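Local coordinates for protein 2-hydroxyisobutyryl-CoA synthetase (Aquincola tertiaricarbonis, PDB 6HDW) that is an AMP-binding enzyme of the ANL clan and holds the ligand 8LE at the end of a parallel beta-sheet, at residues Gly220-Ala225 against Ser250-Ala255; Lys245-Ser250 against Glu266-Lys271. One frame throughout, in Å; residues are numbered along the deposited sequence.

Contact 1. Residues Gly220-Ala225 against Ser250-Ala255; sequences GTPSYA and SGEPGA. With 8LE ([[(2~{R},3~{S},4~{R},5~{R})-5-(6-aminopurin-9-yl)-3,4-bis(oxidanyl)oxolan-2-yl]methoxy-oxidanyl-phosphoryl] 2-methyl-2-oxidanyl-propanoate), chain B.
The carboxylate of Glu-252 reaches over to the first turn of helix 222-234 and settles on Ser-223. This is a helix N-terminus in the AMP-binding domain, facing the loop that leaves strand 246-249 beside the bound 8LE. Glu-252 OE2 takes two bonds: Ser-223 OG donates at 2.7 Å through the syn lone pair, while Ser-223 N, 3.1 Å from OE2, comes in nearly along the carboxylate C-O axis with an N-H...O angle of 143°. The negative charge therefore sits at a helix start, where the helix dipole would be expected to steady it. CG of Glu-252 is tucked between its own N and carbonyl carbon (chi1 49°), and the chain beyond it runs extended past the Pro-222 ring in the opposite sense, leaving Pro-222 CD 3.4 Å from Glu-252 OE2. The other oxygen, OE1, is bound by Ala-467 N.

Pro-222 CG rests on the loop backbone, 3.9 Å from Ala-255 N and 4.0 Å from Gly-254 CA. With no side chain at Gly-254 the proline ring can lie directly on its backbone, whose phi of 158° is open chiefly to glycine.

One layer out, Thr-221 is the N-cap: its OG1 accepts from Tyr-224 N and also bonds to Phe-465 O. Where the loop begins, Ser-250 N makes a weak bond to Gly-220 O. The side chain of Ser-250 turns from the helix toward the ligand, its hydroxyl also hydrogen-bonded to Tyr-219 OH, and Ser-250 OG is hydrogen-bonded to 8LE OAF at 2.7 Å.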
loop_
_atom_site.group_PDB
_atom_site.type_symbol
_atom_site.label_atom_id
_atom_site.label_comp_id
_atom_site.label_asym_id
_atom_site.label_seq_id
_atom_site.Cartn_x
_atom_site.Cartn_y
_atom_site.Cartn_z
ATOM N N GLY A 220 -7.316 -10.160 -4.339
ATOM C CA GLY A 220 -7.261 -9.129 -5.368
ATOM C C GLY A 220 -8.554 -9.092 -6.149
ATOM O O GLY A 220 -9.585 -9.545 -5.644
ATOM N N THR A 221 -8.504 -8.572 -7.395
ATOM C CA THR A 221 -9.662 -8.560 -8.300
ATOM C C THR A 221 -9.631 -9.833 -9.160
ATOM O O THR A 221 -8.535 -10.351 -9.422
ATOM C CB THR A 221 -9.695 -7.305 -9.209
ATOM O OG1 THR A 221 -8.542 -7.268 -10.061
ATOM C CG2 THR A 221 -9.873 -5.992 -8.429
ATOM N N PRO A 222 -10.794 -10.351 -9.636
ATOM C CA PRO A 222 -10.753 -11.534 -10.518
ATOM C C PRO A 222 -9.942 -11.262 -11.794
ATOM O O PRO A 222 -9.275 -12.169 -12.290
ATOM C CB PRO A 222 -12.232 -11.808 -10.821
ATOM C CG PRO A 222 -12.996 -11.099 -9.736
ATOM C CD PRO A 222 -12.180 -9.886 -9.422
ATOM N N SER A 223 -9.954 -9.999 -12.287
ATOM C CA SER A 223 -9.196 -9.569 -13.467
ATOM C C SER A 223 -7.694 -9.712 -13.249
ATOM O O SER A 223 -7.006 -10.174 -14.161
ATOM C CB SER A 223 -9.527 -8.125 -13.834
ATOM O OG SER A 223 -10.825 -8.062 -14.391
ATOM N N TYR A 224 -7.187 -9.315 -12.052
ATOM C CA TYR A 224 -5.762 -9.429 -11.733
ATOM C C TYR A 224 -5.292 -10.869 -11.691
ATOM O O TYR A 224 -4.193 -11.136 -12.162
ATOM C CB TYR A 224 -5.349 -8.685 -10.446
ATOM C CG TYR A 224 -3.840 -8.578 -10.291
ATOM C CD1 TYR A 224 -3.007 -8.496 -11.404
ATOM C CD2 TYR A 224 -3.252 -8.532 -9.034
ATOM C CE1 TYR A 224 -1.627 -8.385 -11.268
ATOM C CE2 TYR A 224 -1.869 -8.406 -8.888
ATOM C CZ TYR A 224 -1.063 -8.333 -10.008
ATOM O OH TYR A 224 0.295 -8.204 -9.890
ATOM N N ALA A 225 -6.107 -11.789 -11.151
ATOM C CA ALA A 225 -5.777 -13.217 -11.117
ATOM C C ALA A 225 -5.531 -13.745 -12.557
ATOM O O ALA A 225 -4.521 -14.409 -12.787
ATOM C CB ALA A 225 -6.889 -13.994 -10.448
ATOM N N SER A 250 -12.828 -9.469 -4.600
ATOM C CA SER A 250 -13.838 -8.413 -4.553
ATOM C C SER A 250 -13.460 -7.304 -5.552
ATOM O O SER A 250 -12.321 -7.257 -6.027
ATOM C CB SER A 250 -13.994 -7.859 -3.137
ATOM O OG SER A 250 -12.962 -6.951 -2.787
ATOM N N GLY A 251 -14.411 -6.432 -5.864
ATOM C CA GLY A 251 -14.150 -5.274 -6.702
ATOM C C GLY A 251 -14.996 -5.182 -7.939
ATOM O O GLY A 251 -15.223 -4.087 -8.451
ATOM N N GLU A 252 -15.450 -6.338 -8.438
ATOM C CA GLU A 252 -16.202 -6.447 -9.681
ATOM C C GLU A 252 -16.754 -7.867 -9.816
ATOM O O GLU A 252 -16.255 -8.753 -9.122
ATOM C CB GLU A 252 -15.249 -6.165 -10.871
ATOM C CG GLU A 252 -13.945 -6.956 -10.806
ATOM C CD GLU A 252 -13.068 -6.975 -12.040
ATOM O OE1 GLU A 252 -13.228 -6.103 -12.925
ATOM O OE2 GLU A 252 -12.190 -7.859 -12.103
ATOM N N PRO A 253 -17.711 -8.138 -10.744
ATOM C CA PRO A 253 -18.149 -9.529 -10.951
ATOM C C PRO A 253 -17.023 -10.342 -11.591
ATOM O O PRO A 253 -16.143 -9.776 -12.250
ATOM C CB PRO A 253 -19.344 -9.394 -11.910
ATOM C CG PRO A 253 -19.692 -7.936 -11.924
ATOM C CD PRO A 253 -18.407 -7.226 -11.674
ATOM N N GLY A 254 -17.054 -11.652 -11.373
ATOM C CA GLY A 254 -16.056 -12.565 -11.913
ATOM C C GLY A 254 -15.977 -13.866 -11.150
ATOM O O GLY A 254 -16.022 -14.938 -11.753
ATOM N N ALA A 255 -15.896 -13.774 -9.813
ATOM C CA ALA A 255 -15.774 -14.903 -8.887
ATOM C C ALA A 255 -17.044 -15.770 -8.763
ATOM O O ALA A 255 -16.972 -16.901 -8.262
ATOM C CB ALA A 255 -15.307 -14.412 -7.528
HETATM C C2 8LE B . -19.841 -7.878 -8.184
HETATM C CAA 8LE B . -13.931 -2.659 -1.433
HETATM C CAZ 8LE B . -14.572 -3.395 -2.623
HETATM C CAB 8LE B . -15.809 -4.183 -2.153
HETATM O OAF 8LE B . -13.641 -4.335 -3.142
HETATM C CAS 8LE B . -14.937 -2.380 -3.736
HETATM O OAD 8LE B . -14.503 -2.516 -4.878
HETATM O OAQ 8LE B . -15.732 -1.339 -3.350
HETATM P PBC 8LE B . -16.012 0.044 -4.196
HETATM O OAI 8LE B . -14.625 0.609 -4.738
HETATM O OAE 8LE B . -16.765 1.002 -3.355
HETATM O "O5'" 8LE B . -16.887 -0.383 -5.437
HETATM C "C5'" 8LE B . -18.077 -1.100 -5.134
HETATM C "C4'" 8LE B . -18.712 -1.558 -6.419
HETATM O "O4'" 8LE B . -17.846 -2.549 -7.027
HETATM C "C3'" 8LE B . -19.946 -2.276 -6.037
HETATM O "O3'" 8LE B . -21.030 -1.343 -5.972
HETATM C "C2'" 8LE B . -20.092 -3.264 -7.196
HETATM O "O2'" 8LE B . -20.611 -2.642 -8.410
HETATM C "C1'" 8LE B . -18.656 -3.676 -7.428
HETATM N N9 8LE B . -18.301 -4.916 -6.667
HETATM C C8 8LE B . -17.547 -5.033 -5.569
HETATM N N7 8LE B . -17.500 -6.318 -5.235
HETATM C C5 8LE B . -18.238 -7.007 -6.112
HETATM C C4 8LE B . -18.738 -6.128 -7.001
HETATM N N3 8LE B . -19.511 -6.532 -8.036
HETATM N N1 8LE B . -19.309 -8.768 -7.248
HETATM C C6 8LE B . -18.513 -8.317 -6.259
HETATM N N6 8LE B . -17.996 -9.168 -5.382
#

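Contact 2. Residues Lys245-Ser250 against Glu266-Lys271; sequences KCLFFS and EAYGAK. With 8LE ([[(2~{R},3~{S},4~{R},5~{R})-5-(6-aminopurin-9-yl)-3,4-bis(oxidanyl)oxolan-2-yl]methoxy-oxidanyl-phosphoryl] 2-methyl-2-oxidanyl-propanoate), chain B.
Lys-271 and Lys-245 open the backbone pairing: Lys-271 N donates to Lys-245 O at 3.0 Å in an almost straight bond (177°). Lys-271 O then receives Leu-247 N at 2.9 Å. The two bonds flank Cys-246, whose CA sits 3.2 Å from Lys-271 O in a CA-H...O contact. Cys-246 and Lys-271 thus form a parallel bridge with their side chains on the same face of the sheet.

The pairing closes a beta-alpha-beta crossover, in which strand 246-249 passes through helix 258-268 into the neighbouring parallel strand 271-274. Gly-269, just after the helix, has positive phi and turns the chain toward the sheet.

Apolar contacts join Leu-247 to the helix end and to Ala-270. Its chi1 of -63° places CG beside the backbone N, and a chi2 of 97° then sends CD2 to the ring of Tyr-268 and CD1 to Ala-270. CD2 lies over one face of the Tyr-268 ring, 4.0 Å from its centroid, as a CH-pi contact, and the two side chains cross at roughly a right angle. CD1 meets Ala-270 CB at 3.7 Å and Tyr-268 CB at 3.9 Å. Beyond the ring, the Tyr-268 hydroxyl bonds to Ala-225 O on helix 222-234.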
loop_
_atom_site.group_PDB
_atom_site.type_symbol
_atom_site.label_atom_id
_atom_site.label_comp_id
_atom_site.label_asym_id
_atom_site.label_seq_id
_atom_site.Cartn_x
_atom_site.Cartn_y
_atom_site.Cartn_z
ATOM N N LYS A 245 -4.302 -22.597 -1.895
ATOM C CA LYS A 245 -5.460 -23.423 -1.544
ATOM C C LYS A 245 -6.689 -22.651 -2.016
ATOM O O LYS A 245 -7.687 -23.245 -2.437
ATOM C CB LYS A 245 -5.533 -23.705 -0.032
ATOM C CG LYS A 245 -4.317 -24.451 0.541
ATOM C CD LYS A 245 -4.221 -25.921 0.080
ATOM C CE LYS A 245 -2.882 -26.552 0.397
ATOM N NZ LYS A 245 -1.783 -26.029 -0.464
ATOM N N CYS A 246 -6.602 -21.306 -1.971
ATOM C CA CYS A 246 -7.690 -20.459 -2.425
ATOM C C CYS A 246 -7.247 -19.072 -2.856
ATOM O O CYS A 246 -6.138 -18.622 -2.567
ATOM C CB CYS A 246 -8.814 -20.389 -1.393
ATOM S SG CYS A 246 -8.589 -19.118 -0.125
ATOM N N LEU A 247 -8.150 -18.416 -3.583
ATOM C CA LEU A 247 -8.065 -17.043 -4.050
ATOM C C LEU A 247 -9.427 -16.471 -3.693
ATOM O O LEU A 247 -10.446 -17.121 -3.941
ATOM C CB LEU A 247 -7.835 -16.966 -5.573
ATOM C CG LEU A 247 -6.539 -17.560 -6.120
ATOM C CD1 LEU A 247 -6.773 -18.978 -6.630
ATOM C CD2 LEU A 247 -5.968 -16.692 -7.241
ATOM N N PHE A 248 -9.446 -15.312 -3.039
ATOM C CA PHE A 248 -10.687 -14.654 -2.653
ATOM C C PHE A 248 -10.703 -13.254 -3.231
ATOM O O PHE A 248 -9.706 -12.548 -3.168
ATOM C CB PHE A 248 -10.955 -14.743 -1.139
ATOM C CG PHE A 248 -10.103 -13.925 -0.199
ATOM C CD1 PHE A 248 -8.800 -14.311 0.102
ATOM C CD2 PHE A 248 -10.646 -12.846 0.494
ATOM C CE1 PHE A 248 -8.030 -13.584 1.014
ATOM C CE2 PHE A 248 -9.877 -12.127 1.416
ATOM C CZ PHE A 248 -8.571 -12.493 1.658
ATOM N N PHE A 249 -11.783 -12.902 -3.911
ATOM C CA PHE A 249 -11.826 -11.645 -4.640
ATOM C C PHE A 249 -13.009 -10.777 -4.331
ATOM O O PHE A 249 -14.074 -11.278 -3.956
ATOM C CB PHE A 249 -11.851 -11.915 -6.171
ATOM C CG PHE A 249 -10.875 -12.917 -6.744
ATOM C CD1 PHE A 249 -9.509 -12.656 -6.753
ATOM C CD2 PHE A 249 -11.329 -14.082 -7.353
ATOM C CE1 PHE A 249 -8.610 -13.574 -7.296
ATOM C CE2 PHE A 249 -10.429 -14.994 -7.913
ATOM C CZ PHE A 249 -9.079 -14.727 -7.893
ATOM N N SER A 250 -12.828 -9.469 -4.600
ATOM C CA SER A 250 -13.838 -8.413 -4.553
ATOM C C SER A 250 -13.460 -7.304 -5.552
ATOM O O SER A 250 -12.321 -7.257 -6.027
ATOM C CB SER A 250 -13.994 -7.859 -3.137
ATOM O OG SER A 250 -12.962 -6.951 -2.787
ATOM N N GLU A 266 -8.861 -23.416 -12.537
ATOM C CA GLU A 266 -8.044 -24.294 -13.385
ATOM C C GLU A 266 -6.594 -23.798 -13.490
ATOM O O GLU A 266 -5.671 -24.614 -13.424
ATOM C CB GLU A 266 -8.695 -24.463 -14.782
ATOM C CG GLU A 266 -7.832 -25.120 -15.850
ATOM C CD GLU A 266 -7.491 -26.582 -15.632
ATOM O OE1 GLU A 266 -8.373 -27.443 -15.855
ATOM O OE2 GLU A 266 -6.323 -26.867 -15.280
ATOM N N ALA A 267 -6.401 -22.480 -13.674
ATOM C CA ALA A 267 -5.081 -21.867 -13.824
ATOM C C ALA A 267 -4.207 -21.986 -12.572
ATOM O O ALA A 267 -2.991 -22.130 -12.691
ATOM C CB ALA A 267 -5.226 -20.405 -14.219
ATOM N N TYR A 268 -4.822 -21.920 -11.383
ATOM C CA TYR A 268 -4.099 -21.987 -10.116
ATOM C C TYR A 268 -4.211 -23.327 -9.385
ATOM O O TYR A 268 -3.412 -23.588 -8.479
ATOM C CB TYR A 268 -4.535 -20.833 -9.198
ATOM C CG TYR A 268 -4.108 -19.469 -9.690
ATOM C CD1 TYR A 268 -2.846 -18.962 -9.392
ATOM C CD2 TYR A 268 -4.971 -18.674 -10.438
ATOM C CE1 TYR A 268 -2.453 -17.699 -9.830
ATOM C CE2 TYR A 268 -4.588 -17.409 -10.885
ATOM C CZ TYR A 268 -3.328 -16.924 -10.574
ATOM O OH TYR A 268 -2.946 -15.676 -10.999
ATOM N N GLY A 269 -5.189 -24.154 -9.771
ATOM C CA GLY A 269 -5.457 -25.436 -9.124
ATOM C C GLY A 269 -5.894 -25.221 -7.689
ATOM O O GLY A 269 -5.488 -25.956 -6.790
ATOM N N ALA A 270 -6.685 -24.163 -7.464
ATOM C CA ALA A 270 -7.153 -23.738 -6.145
ATOM C C ALA A 270 -8.629 -23.362 -6.197
ATOM O O ALA A 270 -9.228 -23.376 -7.277
ATOM C CB ALA A 270 -6.322 -22.544 -5.670
ATOM N N LYS A 271 -9.228 -23.073 -5.032
ATOM C CA LYS A 271 -10.626 -22.661 -4.949
ATOM C C LYS A 271 -10.739 -21.149 -5.089
ATOM O O LYS A 271 -9.795 -20.426 -4.774
ATOM C CB LYS A 271 -11.273 -23.145 -3.645
ATOM C CG LYS A 271 -11.694 -24.600 -3.711
ATOM C CD LYS A 271 -12.295 -25.076 -2.409
ATOM C CE LYS A 271 -13.799 -25.043 -2.407
ATOM N NZ LYS A 271 -14.331 -25.764 -1.230
HETATM C C2 8LE B . -19.841 -7.878 -8.184
HETATM C CAA 8LE B . -13.931 -2.659 -1.433
HETATM C CAZ 8LE B . -14.572 -3.395 -2.623
HETATM C CAB 8LE B . -15.809 -4.183 -2.153
HETATM O OAF 8LE B . -13.641 -4.335 -3.142
HETATM C CAS 8LE B . -14.937 -2.380 -3.736
HETATM O OAD 8LE B . -14.503 -2.516 -4.878
HETATM O OAQ 8LE B . -15.732 -1.339 -3.350
HETATM P PBC 8LE B . -16.012 0.044 -4.196
HETATM O OAI 8LE B . -14.625 0.609 -4.738
HETATM O OAE 8LE B . -16.765 1.002 -3.355
HETATM O "O5'" 8LE B . -16.887 -0.383 -5.437
HETATM C "C5'" 8LE B . -18.077 -1.100 -5.134
HETATM C "C4'" 8LE B . -18.712 -1.558 -6.419
HETATM O "O4'" 8LE B . -17.846 -2.549 -7.027
HETATM C "C3'" 8LE B . -19.946 -2.276 -6.037
HETATM O "O3'" 8LE B . -21.030 -1.343 -5.972
HETATM C "C2'" 8LE B . -20.092 -3.264 -7.196
HETATM O "O2'" 8LE B . -20.611 -2.642 -8.410
HETATM C "C1'" 8LE B . -18.656 -3.676 -7.428
HETATM N N9 8LE B . -18.301 -4.916 -6.667
HETATM C C8 8LE B . -17.547 -5.033 -5.569
HETATM N N7 8LE B . -17.500 -6.318 -5.235
HETATM C C5 8LE B . -18.238 -7.007 -6.112
HETATM C C4 8LE B . -18.738 -6.128 -7.001
HETATM N N3 8LE B . -19.511 -6.532 -8.036
HETATM N N1 8LE B . -19.309 -8.768 -7.248
HETATM C C6 8LE B . -18.513 -8.317 -6.259
HETATM N N6 8LE B . -17.996 -9.168 -5.382
#

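In the fold
Both contacts are largely buried and lie about 11 Å apart, centre to centre, in the AMP-binding domain, but contact 1 is nearer the middle of the chain and contact 2 reaches the surface at Lys-245. They share Ser-250: contact 2 uses strand 246-249, pairing its start with strand 271-274, and contact 1 uses the loop that follows it. The chemistry changes along the way, from backbone bonds and aliphatic packing to a carboxylate held at a helix start, in a loop whose backbone and Ser-250 border 8LE. Phe-249 bridges the two, its ring packed on Pro-222 as well as Ala-225.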